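Local coordinates for protein CurM Sulfotransferase (Moorea producta, PDB 4GBM) that probably transfers a sulfonate group from PAPS to a polyketide intermediate of curacin biosynthesis, activating a functional group on the growing chain, at residues Y161-P166 and W197-N201; N201-L205 and I302-L306; Q218-E222 and Q305-E309. The protein carries 2 engineered substitutions. One frame throughout, in Å; residues are numbered along the deposited sequence.

From the N terminus, strand 158-163 leads into the turn that carries Arg164, and after 30 intervening residues the 197-201 part of helix 189-208 packs against it, closing interaction 1. The same helix continues through Asn201, where interaction 2 begins. Strand 216-220 follows, pairs beside strand 158-163 as the outermost strand of the parallel sheet, and opens interaction 3. Interaction 3 thus opens within the loop of interaction 2, and both end on the same C-terminal stretch, helix 297-305 and its loop, sharing Gln305 and Leu306. Together the three contacts join sheet edge, crossover helix and C-terminal segment, beside the nucleotide in interactions 1 and 3.

Interaction 1 (Y161-P166 and W197-N201); sequences YLVRHP and WAKSN. With A3P (adenosine-3'-5'-diphosphate), chain G.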
loop_
_atom_site.group_PDB
_atom_site.type_symbol
_atom_site.label_atom_id
_atom_site.label_comp_id
_atom_site.label_asym_id
_atom_site.label_seq_id
_atom_site.Cartn_x
_atom_site.Cartn_y
_atom_site.Cartn_z
ATOM N N TYR A 161 3.547 -4.316 8.114
ATOM C CA TYR A 161 2.276 -5.021 8.007
ATOM C C TYR A 161 1.216 -4.171 8.679
ATOM O O TYR A 161 1.180 -4.065 9.909
ATOM C CB TYR A 161 2.396 -6.408 8.655
ATOM C CG TYR A 161 1.131 -7.251 8.698
ATOM C CD1 TYR A 161 0.079 -7.060 7.790
ATOM C CD2 TYR A 161 1.009 -8.271 9.637
ATOM C CE1 TYR A 161 -1.068 -7.856 7.847
ATOM C CE2 TYR A 161 -0.126 -9.073 9.702
ATOM C CZ TYR A 161 -1.155 -8.865 8.801
ATOM O OH TYR A 161 -2.270 -9.648 8.889
ATOM N N LEU A 162 0.391 -3.535 7.851
ATOM C CA LEU A 162 -0.677 -2.651 8.317
ATOM C C LEU A 162 -1.989 -3.428 8.369
ATOM O O LEU A 162 -2.404 -4.017 7.370
ATOM C CB LEU A 162 -0.790 -1.442 7.381
ATOM C CG LEU A 162 -1.921 -0.444 7.638
ATOM C CD1 LEU A 162 -1.797 0.247 9.002
ATOM C CD2 LEU A 162 -1.947 0.577 6.514
ATOM N N VAL A 163 -2.612 -3.437 9.546
ATOM C CA VAL A 163 -3.867 -4.158 9.773
ATOM C C VAL A 163 -4.968 -3.215 10.256
ATOM O O VAL A 163 -4.691 -2.221 10.928
ATOM C CB VAL A 163 -3.707 -5.342 10.779
ATOM C CG1 VAL A 163 -2.751 -6.390 10.247
ATOM C CG2 VAL A 163 -3.250 -4.868 12.152
ATOM N N ARG A 164 -6.208 -3.526 9.885
ATOM C CA ARG A 164 -7.375 -2.789 10.369
ATOM C C ARG A 164 -8.474 -3.785 10.727
ATOM O O ARG A 164 -8.537 -4.870 10.157
ATOM C CB ARG A 164 -7.853 -1.780 9.316
ATOM C CG ARG A 164 -8.960 -0.862 9.828
ATOM C CD ARG A 164 -9.326 0.177 8.807
ATOM N NE ARG A 164 -10.282 1.127 9.371
ATOM C CZ ARG A 164 -10.876 2.082 8.667
ATOM N NH1 ARG A 164 -10.649 2.178 7.363
ATOM N NH2 ARG A 164 -11.710 2.928 9.261
ATOM N N HIS A 165 -9.329 -3.414 11.680
ATOM C CA HIS A 165 -10.410 -4.276 12.122
ATOM C C HIS A 165 -11.242 -4.739 10.924
ATOM O O HIS A 165 -11.577 -3.929 10.053
ATOM C CB HIS A 165 -11.304 -3.521 13.104
ATOM C CG HIS A 165 -12.224 -4.406 13.887
ATOM N ND1 HIS A 165 -13.352 -4.986 13.340
ATOM C CD2 HIS A 165 -12.187 -4.796 15.182
ATOM C CE1 HIS A 165 -13.959 -5.711 14.264
ATOM N NE2 HIS A 165 -13.276 -5.609 15.390
ATOM N N PRO A 166 -11.592 -6.032 10.880
ATOM C CA PRO A 166 -12.346 -6.525 9.724
ATOM C C PRO A 166 -13.701 -5.825 9.503
ATOM O O PRO A 166 -14.111 -5.650 8.356
ATOM C CB PRO A 166 -12.542 -8.022 10.040
ATOM C CG PRO A 166 -12.378 -8.116 11.534
ATOM C CD PRO A 166 -11.320 -7.104 11.858
ATOM N N TRP A 197 -10.498 -9.360 2.894
ATOM C CA TRP A 197 -9.797 -9.095 4.152
ATOM C C TRP A 197 -9.124 -10.362 4.691
ATOM O O TRP A 197 -7.961 -10.328 5.097
ATOM C CB TRP A 197 -10.755 -8.500 5.195
ATOM C CG TRP A 197 -10.063 -8.115 6.475
ATOM C CD1 TRP A 197 -9.486 -6.906 6.761
ATOM C CD2 TRP A 197 -9.870 -8.936 7.639
ATOM N NE1 TRP A 197 -8.942 -6.926 8.024
ATOM C CE2 TRP A 197 -9.163 -8.159 8.586
ATOM C CE3 TRP A 197 -10.225 -10.254 7.972
ATOM C CZ2 TRP A 197 -8.801 -8.654 9.845
ATOM C CZ3 TRP A 197 -9.869 -10.747 9.222
ATOM C CH2 TRP A 197 -9.165 -9.945 10.146
ATOM N N ALA A 198 -9.851 -11.482 4.668
ATOM C CA ALA A 198 -9.342 -12.747 5.206
ATOM C C ALA A 198 -8.168 -13.285 4.390
ATOM O O ALA A 198 -7.140 -13.668 4.962
ATOM C CB ALA A 198 -10.465 -13.790 5.281
ATOM N N LYS A 199 -8.316 -13.296 3.062
ATOM C CA LYS A 199 -7.270 -13.829 2.184
ATOM C C LYS A 199 -6.007 -12.969 2.219
ATOM O O LYS A 199 -4.895 -13.505 2.327
ATOM C CB LYS A 199 -7.783 -14.004 0.746
ATOM C CG LYS A 199 -6.718 -14.431 -0.252
ATOM C CD LYS A 199 -7.315 -14.883 -1.575
ATOM C CE LYS A 199 -6.245 -14.996 -2.658
ATOM N NZ LYS A 199 -5.065 -15.840 -2.274
ATOM N N SER A 200 -6.172 -11.648 2.134
ATOM C CA SER A 200 -5.039 -10.723 2.180
ATOM C C SER A 200 -4.257 -10.908 3.471
ATOM O O SER A 200 -3.037 -11.048 3.460
ATOM C CB SER A 200 -5.513 -9.274 2.063
ATOM O OG SER A 200 -6.177 -9.053 0.835
ATOM N N ASN A 201 -4.976 -10.916 4.591
ATOM C CA ASN A 201 -4.312 -11.056 5.881
ATOM C C ASN A 201 -3.676 -12.417 6.083
ATOM O O ASN A 201 -2.543 -12.498 6.545
ATOM C CB ASN A 201 -5.240 -10.661 7.023
ATOM C CG ASN A 201 -5.326 -9.170 7.171
ATOM O OD1 ASN A 201 -4.348 -8.528 7.562
ATOM N ND2 ASN A 201 -6.478 -8.594 6.824
HETATM P P1 A3P G . -13.006 5.050 3.889
HETATM O O1P A3P G . -13.786 4.201 2.918
HETATM O O2P A3P G . -12.776 6.459 3.405
HETATM O O3P A3P G . -13.506 4.940 5.302
HETATM P P2 A3P G . -6.565 2.535 1.835
HETATM O O4P A3P G . -5.778 1.371 2.348
HETATM O O5P A3P G . -7.531 2.228 0.727
HETATM O O6P A3P G . -5.713 3.748 1.569
HETATM O "O5'" A3P G . -7.534 2.940 3.066
HETATM C "C5'" A3P G . -8.591 3.879 2.842
HETATM C "C4'" A3P G . -9.140 4.236 4.202
HETATM O "O4'" A3P G . -8.173 5.036 4.893
HETATM C "C3'" A3P G . -10.364 5.127 4.122
HETATM O "O3'" A3P G . -11.542 4.339 3.894
HETATM C "C2'" A3P G . -10.321 5.809 5.484
HETATM O "O2'" A3P G . -11.016 5.036 6.467
HETATM C "C1'" A3P G . -8.842 5.846 5.852
HETATM N N9 A3P G . -8.322 7.234 5.760
HETATM C C8 A3P G . -8.084 7.957 4.646
HETATM N N7 A3P G . -7.639 9.205 4.953
HETATM C C5 A3P G . -7.596 9.278 6.300
HETATM C C6 A3P G . -7.219 10.298 7.307
HETATM N N6 A3P G . -6.779 11.517 6.908
HETATM N N1 A3P G . -7.326 9.956 8.619
HETATM C C2 A3P G . -7.748 8.736 9.023
HETATM N N3 A3P G . -8.099 7.763 8.156
HETATM C C4 A3P G . -8.035 7.983 6.823
HETATM O O HOH W 1 -4.183 -5.912 6.513
HETATM O O HOH W 2 -6.616 -5.021 7.410
#
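Two hydrogen bonds, spaced along the exit of a strand, fix helix 189-208 to residues 161-166. Within the last residues of the strand, Tyr161 adopts chi1 t, which brings its hydroxyl to the helix although its CA-to-CB bond points sideways: OH donates to Asn201 OD1 at 2.7 Å, near the plane of the ring. Asn201, with chi1 m (-79°) and chi2 -69°, uses both ends of its amide. Its ND2 turns back to Trp197 O at 2.9 Å, while OD1 also accepts from water 1 (2.8 Å), which in turn donates to Leu162 O (2.7 Å).

One helical turn earlier, Trp197 points toward the strand exit. Its t rotamer with chi2 near 90° sets the indole so that NE1 donates to Arg164 O at 3.0 Å with an angle of 142°. Pro166 lies over one face of the indole: CB sits 3.5 Å from the six-membered ring centroid and only 5° off its normal, a close CH-pi contact, and Pro166 CD is 3.6 Å from Trp197 CZ2. Pro166 opens helix 166-175, for which His165 is the N-cap, ND1 capping Tyr167 N; His165 NE2 bonds Glu309 O.

Arg164 is held by its backbone here while its fully extended side chain leads away to the cofactor product, NH1 donating to A3P O2' at 3.0 Å. NH1 and NH2 also meet the carbonyls of Arg42 and Leu282. The arrangement is that of a beta-alpha-beta crossover in the P-loop-like sulfotransferase fold, where the strand's C-terminal end delivers an arginine to the adenosine-3'-5'-diphosphate pocket.

Interaction 2 (N201-L205 and I302-L306); sequences NQNIL and IASQL
Build both segments as alpha-helix: 201-205 near the C-terminal end of helix 189-208, and 302-305 as the last turn of helix 297-305. Leu306 (phi/psi -88/5) follows, its N still hydrogen-bonded to Ile302 O at 3.0 Å. The closest CA pair is Gln202 and Ile302, 7.1 Å apart.

The apolar packing is formed by Leu205, Ile302 and Leu306, all chi1 m, chi2 t. Leu205 CD1 lies 4.3 Å from Ile302 CG2, and Leu205 CD2 is 4.3 Å from Leu306 CD2. Asn201 CB flanks Ile302 CG2 at 4.1 Å; Asn201 OD1 accepts a hydrogen bond from Tyr161 OH. Gln202 OE1 approaches Ile302 CG1 at 3.5 Å, and Leu205 CD2 reaches Gln305 NE2 at 3.8 Å.

Waters bridge Gln202 (t, p, chi3 60°) and Gln305 (t, t, chi3 -19°). Water 3 accepts from Gln202 NE2 (3.0 Å) and donates to Gln305 OE1 (2.8 Å); water 4 donates to Gln202 OE1 (3.2 Å) and Gln305 OE1 (2.5 Å). Gln202 NE2 is hydrogen-bonded to Asn206 OD1.

Here the two helices meet through aliphatic packing, with hydrogen bonding between the segments carried by waters at the rim.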
loop_
_atom_site.group_PDB
_atom_site.type_symbol
_atom_site.label_atom_id
_atom_site.label_comp_id
_atom_site.label_asym_id
_atom_site.label_seq_id
_atom_site.Cartn_x
_atom_site.Cartn_y
_atom_site.Cartn_z
ATOM N N ASN A 201 -4.976 -10.916 4.591
ATOM C CA ASN A 201 -4.312 -11.056 5.881
ATOM C C ASN A 201 -3.676 -12.417 6.083
ATOM O O ASN A 201 -2.543 -12.498 6.545
ATOM C CB ASN A 201 -5.240 -10.661 7.023
ATOM C CG ASN A 201 -5.326 -9.170 7.171
ATOM O OD1 ASN A 201 -4.348 -8.528 7.562
ATOM N ND2 ASN A 201 -6.478 -8.594 6.824
ATOM N N GLN A 202 -4.380 -13.484 5.707
ATOM C CA GLN A 202 -3.779 -14.811 5.807
ATOM C C GLN A 202 -2.527 -14.936 4.925
ATOM O O GLN A 202 -1.520 -15.513 5.354
ATOM C CB GLN A 202 -4.784 -15.923 5.487
ATOM C CG GLN A 202 -4.276 -17.309 5.919
ATOM C CD GLN A 202 -3.995 -17.373 7.409
ATOM O OE1 GLN A 202 -4.893 -17.168 8.230
ATOM N NE2 GLN A 202 -2.748 -17.652 7.768
ATOM N N ASN A 203 -2.584 -14.385 3.713
ATOM C CA ASN A 203 -1.427 -14.416 2.813
ATOM C C ASN A 203 -0.229 -13.678 3.421
ATOM O O ASN A 203 0.899 -14.159 3.354
ATOM C CB ASN A 203 -1.756 -13.820 1.439
ATOM C CG ASN A 203 -2.658 -14.718 0.584
ATOM O OD1 ASN A 203 -3.235 -14.249 -0.409
ATOM N ND2 ASN A 203 -2.787 -15.984 0.956
ATOM N N ILE A 204 -0.479 -12.515 4.019
ATOM C CA ILE A 204 0.598 -11.760 4.672
ATOM C C ILE A 204 1.166 -12.529 5.863
ATOM O O ILE A 204 2.385 -12.651 6.009
ATOM C CB ILE A 204 0.148 -10.364 5.118
ATOM C CG1 ILE A 204 -0.234 -9.516 3.903
ATOM C CG2 ILE A 204 1.296 -9.666 5.861
ATOM C CD1 ILE A 204 -1.075 -8.294 4.243
ATOM N N LEU A 205 0.281 -13.053 6.710
ATOM C CA LEU A 205 0.711 -13.852 7.855
ATOM C C LEU A 205 1.584 -15.025 7.427
ATOM O O LEU A 205 2.650 -15.264 8.021
ATOM C CB LEU A 205 -0.501 -14.340 8.654
ATOM C CG LEU A 205 -1.234 -13.233 9.420
ATOM C CD1 LEU A 205 -2.635 -13.684 9.827
ATOM C CD2 LEU A 205 -0.417 -12.825 10.636
ATOM N N ILE A 302 -8.684 -15.561 12.209
ATOM C CA ILE A 302 -7.703 -14.557 11.775
ATOM C C ILE A 302 -7.793 -13.320 12.664
ATOM O O ILE A 302 -6.766 -12.791 13.115
ATOM C CB ILE A 302 -7.873 -14.185 10.271
ATOM C CG1 ILE A 302 -7.655 -15.417 9.387
ATOM C CG2 ILE A 302 -6.878 -13.095 9.856
ATOM C CD1 ILE A 302 -8.129 -15.224 7.949
ATOM N N ALA A 303 -9.021 -12.875 12.937
ATOM C CA ALA A 303 -9.239 -11.715 13.810
ATOM C C ALA A 303 -8.644 -11.956 15.195
ATOM O O ALA A 303 -8.031 -11.055 15.774
ATOM C CB ALA A 303 -10.728 -11.379 13.903
ATOM N N SER A 304 -8.822 -13.174 15.708
ATOM C CA SER A 304 -8.275 -13.559 17.008
ATOM C C SER A 304 -6.751 -13.510 17.002
ATOM O O SER A 304 -6.131 -12.998 17.947
ATOM C CB SER A 304 -8.762 -14.952 17.411
ATOM O OG SER A 304 -10.156 -14.948 17.652
ATOM N N GLN A 305 -6.145 -14.024 15.932
ATOM C CA GLN A 305 -4.686 -14.004 15.822
ATOM C C GLN A 305 -4.159 -12.576 15.821
ATOM O O GLN A 305 -3.082 -12.305 16.364
ATOM C CB GLN A 305 -4.179 -14.751 14.586
ATOM C CG GLN A 305 -2.666 -14.951 14.637
ATOM C CD GLN A 305 -2.080 -15.657 13.430
ATOM O OE1 GLN A 305 -2.784 -16.322 12.666
ATOM N NE2 GLN A 305 -0.766 -15.531 13.266
ATOM N N LEU A 306 -4.934 -11.673 15.225
ATOM C CA LEU A 306 -4.581 -10.257 15.159
ATOM C C LEU A 306 -5.061 -9.451 16.367
ATOM O O LEU A 306 -4.923 -8.231 16.382
ATOM C CB LEU A 306 -5.126 -9.638 13.868
ATOM C CG LEU A 306 -4.532 -10.170 12.561
ATOM C CD1 LEU A 306 -5.258 -9.566 11.363
ATOM C CD2 LEU A 306 -3.028 -9.882 12.465
HETATM O O HOH W 3 -1.860 -17.927 10.605
HETATM O O HOH W 4 -4.950 -16.695 11.380
#

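Interaction 3 (Q218-E222 and Q305-E309); sequences QIRYE and QLSYE. With A3P (adenosine-3'-5'-diphosphate), chain G; P6G (hexaethylene glycol), chain R.
Arg220, the N-cap residue between strand 216-220 and helix 221-226, makes Leu306 O a bifurcated acceptor: Arg220 NH1 and NH2 both donate to Leu306 O, at 2.7 and 2.8 Å. Its chi1 m, chi2 t, chi3 p path, with chi4 75°, places the guanidinium beside Leu306 O; NH2 has a second, weak bond to Gln218 OE1 (3.2 Å). Equally short is Tyr308 OH to Glu222 OE1, 2.7 Å, made near the ring plane by Tyr308 in chi1 m, with Glu222 in m, p. Glu222 OE2 receives His165 N.

The guanidinium also lies over the Tyr308 ring, a cation-pi pair with Arg220 CZ 4.3 Å from the centroid and 19° off the normal; Arg220 NH1 is 3.4 Å from Tyr308 CE1.

The backbones stay apart, Arg220 and Leu306 being the nearest CA pair at 9.3 Å. Residues 305-309 leave helix 297-305 through a Schellman motif, with Ser307 at phi/psi 63/31, before Tyr308 and Glu309 run extended. At the rim, Gln218 NE2 sits 4.1 Å from Leu306 CD2. A hexaethylene glycol, probably from the crystallisation liquor, bridges the same edge: Gln218 NE2 to O16 (2.9 Å), Ser307 OG to O19 (2.6 Å).

Tyr221 OH donates to A3P N3 at 2.7 Å. The C-terminal loop thus lies against the edge strand of the parallel sheet, where the strand-to-helix turn forms part of the sulfotransferase nucleotide pocket.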
loop_
_atom_site.group_PDB
_atom_site.type_symbol
_atom_site.label_atom_id
_atom_site.label_comp_id
_atom_site.label_asym_id
_atom_site.label_seq_id
_atom_site.Cartn_x
_atom_site.Cartn_y
_atom_site.Cartn_z
ATOM N N GLN A 218 4.544 -4.656 12.670
ATOM C CA GLN A 218 3.102 -4.516 12.516
ATOM C C GLN A 218 2.628 -3.152 12.982
ATOM O O GLN A 218 3.069 -2.647 14.019
ATOM C CB GLN A 218 2.367 -5.608 13.301
ATOM C CG GLN A 218 0.875 -5.699 12.974
ATOM C CD GLN A 218 0.143 -6.685 13.866
ATOM O OE1 GLN A 218 -0.605 -6.290 14.763
ATOM N NE2 GLN A 218 0.358 -7.970 13.628
ATOM N N ILE A 219 1.727 -2.554 12.202
ATOM C CA ILE A 219 1.035 -1.330 12.595
ATOM C C ILE A 219 -0.467 -1.575 12.533
ATOM O O ILE A 219 -0.975 -2.066 11.534
ATOM C CB ILE A 219 1.397 -0.149 11.679
ATOM C CG1 ILE A 219 2.876 0.221 11.869
ATOM C CG2 ILE A 219 0.505 1.082 11.985
ATOM C CD1 ILE A 219 3.360 1.304 10.943
ATOM N N ARG A 220 -1.164 -1.238 13.613
ATOM C CA ARG A 220 -2.620 -1.298 13.623
ATOM C C ARG A 220 -3.143 0.067 13.224
ATOM O O ARG A 220 -2.751 1.083 13.809
ATOM C CB ARG A 220 -3.126 -1.690 15.008
ATOM C CG ARG A 220 -2.401 -2.927 15.537
ATOM C CD ARG A 220 -2.769 -3.246 16.974
ATOM N NE ARG A 220 -4.079 -3.879 17.081
ATOM C CZ ARG A 220 -4.331 -5.146 16.765
ATOM N NH1 ARG A 220 -5.559 -5.617 16.916
ATOM N NH2 ARG A 220 -3.369 -5.948 16.293
ATOM N N TYR A 221 -4.023 0.083 12.226
ATOM C CA TYR A 221 -4.646 1.325 11.769
ATOM C C TYR A 221 -5.208 2.132 12.936
ATOM O O TYR A 221 -5.089 3.369 12.979
ATOM C CB TYR A 221 -5.767 1.027 10.763
ATOM C CG TYR A 221 -6.601 2.244 10.455
ATOM C CD1 TYR A 221 -6.168 3.188 9.525
ATOM C CD2 TYR A 221 -7.805 2.472 11.117
ATOM C CE1 TYR A 221 -6.922 4.325 9.250
ATOM C CE2 TYR A 221 -8.574 3.606 10.852
ATOM C CZ TYR A 221 -8.128 4.524 9.920
ATOM O OH TYR A 221 -8.895 5.634 9.668
ATOM N N GLU A 222 -5.842 1.433 13.873
ATOM C CA GLU A 222 -6.504 2.105 14.984
ATOM C C GLU A 222 -5.493 2.868 15.842
ATOM O O GLU A 222 -5.772 3.991 16.262
ATOM C CB GLU A 222 -7.325 1.111 15.816
ATOM C CG GLU A 222 -8.510 0.467 15.054
ATOM C CD GLU A 222 -8.110 -0.638 14.076
ATOM O OE1 GLU A 222 -6.973 -1.161 14.137
ATOM O OE2 GLU A 222 -8.964 -0.982 13.240
ATOM N N GLN A 305 -6.145 -14.024 15.932
ATOM C CA GLN A 305 -4.686 -14.004 15.822
ATOM C C GLN A 305 -4.159 -12.576 15.821
ATOM O O GLN A 305 -3.082 -12.305 16.364
ATOM C CB GLN A 305 -4.179 -14.751 14.586
ATOM C CG GLN A 305 -2.666 -14.951 14.637
ATOM C CD GLN A 305 -2.080 -15.657 13.430
ATOM O OE1 GLN A 305 -2.784 -16.322 12.666
ATOM N NE2 GLN A 305 -0.766 -15.531 13.266
ATOM N N LEU A 306 -4.934 -11.673 15.225
ATOM C CA LEU A 306 -4.581 -10.257 15.159
ATOM C C LEU A 306 -5.061 -9.451 16.367
ATOM O O LEU A 306 -4.923 -8.231 16.382
ATOM C CB LEU A 306 -5.126 -9.638 13.868
ATOM C CG LEU A 306 -4.532 -10.170 12.561
ATOM C CD1 LEU A 306 -5.258 -9.566 11.363
ATOM C CD2 LEU A 306 -3.028 -9.882 12.465
ATOM N N SER A 307 -5.625 -10.135 17.362
ATOM C CA SER A 307 -6.095 -9.500 18.603
ATOM C C SER A 307 -7.227 -8.482 18.423
ATOM O O SER A 307 -7.322 -7.522 19.191
ATOM C CB SER A 307 -4.924 -8.852 19.366
ATOM O OG SER A 307 -3.971 -9.825 19.749
ATOM N N TYR A 308 -8.080 -8.686 17.421
ATOM C CA TYR A 308 -9.275 -7.860 17.269
ATOM C C TYR A 308 -10.484 -8.493 17.956
ATOM O O TYR A 308 -10.720 -9.695 17.819
ATOM C CB TYR A 308 -9.594 -7.627 15.789
ATOM C CG TYR A 308 -8.740 -6.570 15.128
ATOM C CD1 TYR A 308 -8.769 -5.246 15.570
ATOM C CD2 TYR A 308 -7.903 -6.892 14.063
ATOM C CE1 TYR A 308 -7.991 -4.272 14.966
ATOM C CE2 TYR A 308 -7.120 -5.923 13.451
ATOM C CZ TYR A 308 -7.171 -4.618 13.904
ATOM O OH TYR A 308 -6.399 -3.660 13.294
ATOM N N GLU A 309 -11.239 -7.669 18.682
ATOM C CA GLU A 309 -12.471 -8.084 19.353
ATOM C C GLU A 309 -13.645 -7.984 18.399
ATOM O O GLU A 309 -13.736 -7.039 17.612
ATOM C CB GLU A 309 -12.758 -7.182 20.558
ATOM C CG GLU A 309 -11.649 -7.104 21.590
ATOM C CD GLU A 309 -11.861 -5.979 22.593
ATOM O OE1 GLU A 309 -13.027 -5.576 22.819
ATOM O OE2 GLU A 309 -10.855 -5.494 23.158
HETATM P P1 A3P G . -13.006 5.050 3.889
HETATM O O1P A3P G . -13.786 4.201 2.918
HETATM O O2P A3P G . -12.776 6.459 3.405
HETATM O O3P A3P G . -13.506 4.940 5.302
HETATM P P2 A3P G . -6.565 2.535 1.835
HETATM O O4P A3P G . -5.778 1.371 2.348
HETATM O O5P A3P G . -7.531 2.228 0.727
HETATM O O6P A3P G . -5.713 3.748 1.569
HETATM O "O5'" A3P G . -7.534 2.940 3.066
HETATM C "C5'" A3P G . -8.591 3.879 2.842
HETATM C "C4'" A3P G . -9.140 4.236 4.202
HETATM O "O4'" A3P G . -8.173 5.036 4.893
HETATM C "C3'" A3P G . -10.364 5.127 4.122
HETATM O "O3'" A3P G . -11.542 4.339 3.894
HETATM C "C2'" A3P G . -10.321 5.809 5.484
HETATM O "O2'" A3P G . -11.016 5.036 6.467
HETATM C "C1'" A3P G . -8.842 5.846 5.852
HETATM N N9 A3P G . -8.322 7.234 5.760
HETATM C C8 A3P G . -8.084 7.957 4.646
HETATM N N7 A3P G . -7.639 9.205 4.953
HETATM C C5 A3P G . -7.596 9.278 6.300
HETATM C C6 A3P G . -7.219 10.298 7.307
HETATM N N6 A3P G . -6.779 11.517 6.908
HETATM N N1 A3P G . -7.326 9.956 8.619
HETATM C C2 A3P G . -7.748 8.736 9.023
HETATM N N3 A3P G . -8.099 7.763 8.156
HETATM C C4 A3P G . -8.035 7.983 6.823
HETATM C C2 P6G R . 4.138 -3.735 16.692
HETATM C C3 P6G R . 5.566 -4.123 16.302
HETATM O O4 P6G R . 5.554 -5.161 15.314
HETATM C C5 P6G R . 5.817 -6.420 15.923
HETATM C C6 P6G R . 6.183 -7.420 14.833
HETATM O O7 P6G R . 5.082 -7.567 13.937
HETATM C C8 P6G R . 5.539 -8.237 12.760
HETATM C C9 P6G R . 4.387 -8.371 11.760
HETATM O O10 P6G R . 3.260 -9.039 12.355
HETATM C C11 P6G R . 3.369 -10.439 12.044
HETATM C C12 P6G R . 2.088 -11.174 12.428
HETATM O O13 P6G R . 1.718 -10.859 13.773
HETATM C C14 P6G R . 0.542 -11.604 14.113
HETATM C C15 P6G R . 0.115 -11.254 15.536
HETATM O O16 P6G R . -0.509 -9.969 15.537
HETATM C C17 P6G R . -0.276 -9.346 16.799
HETATM C C18 P6G R . -1.614 -9.049 17.463
HETATM O O19 P6G R . -2.205 -10.284 17.882
#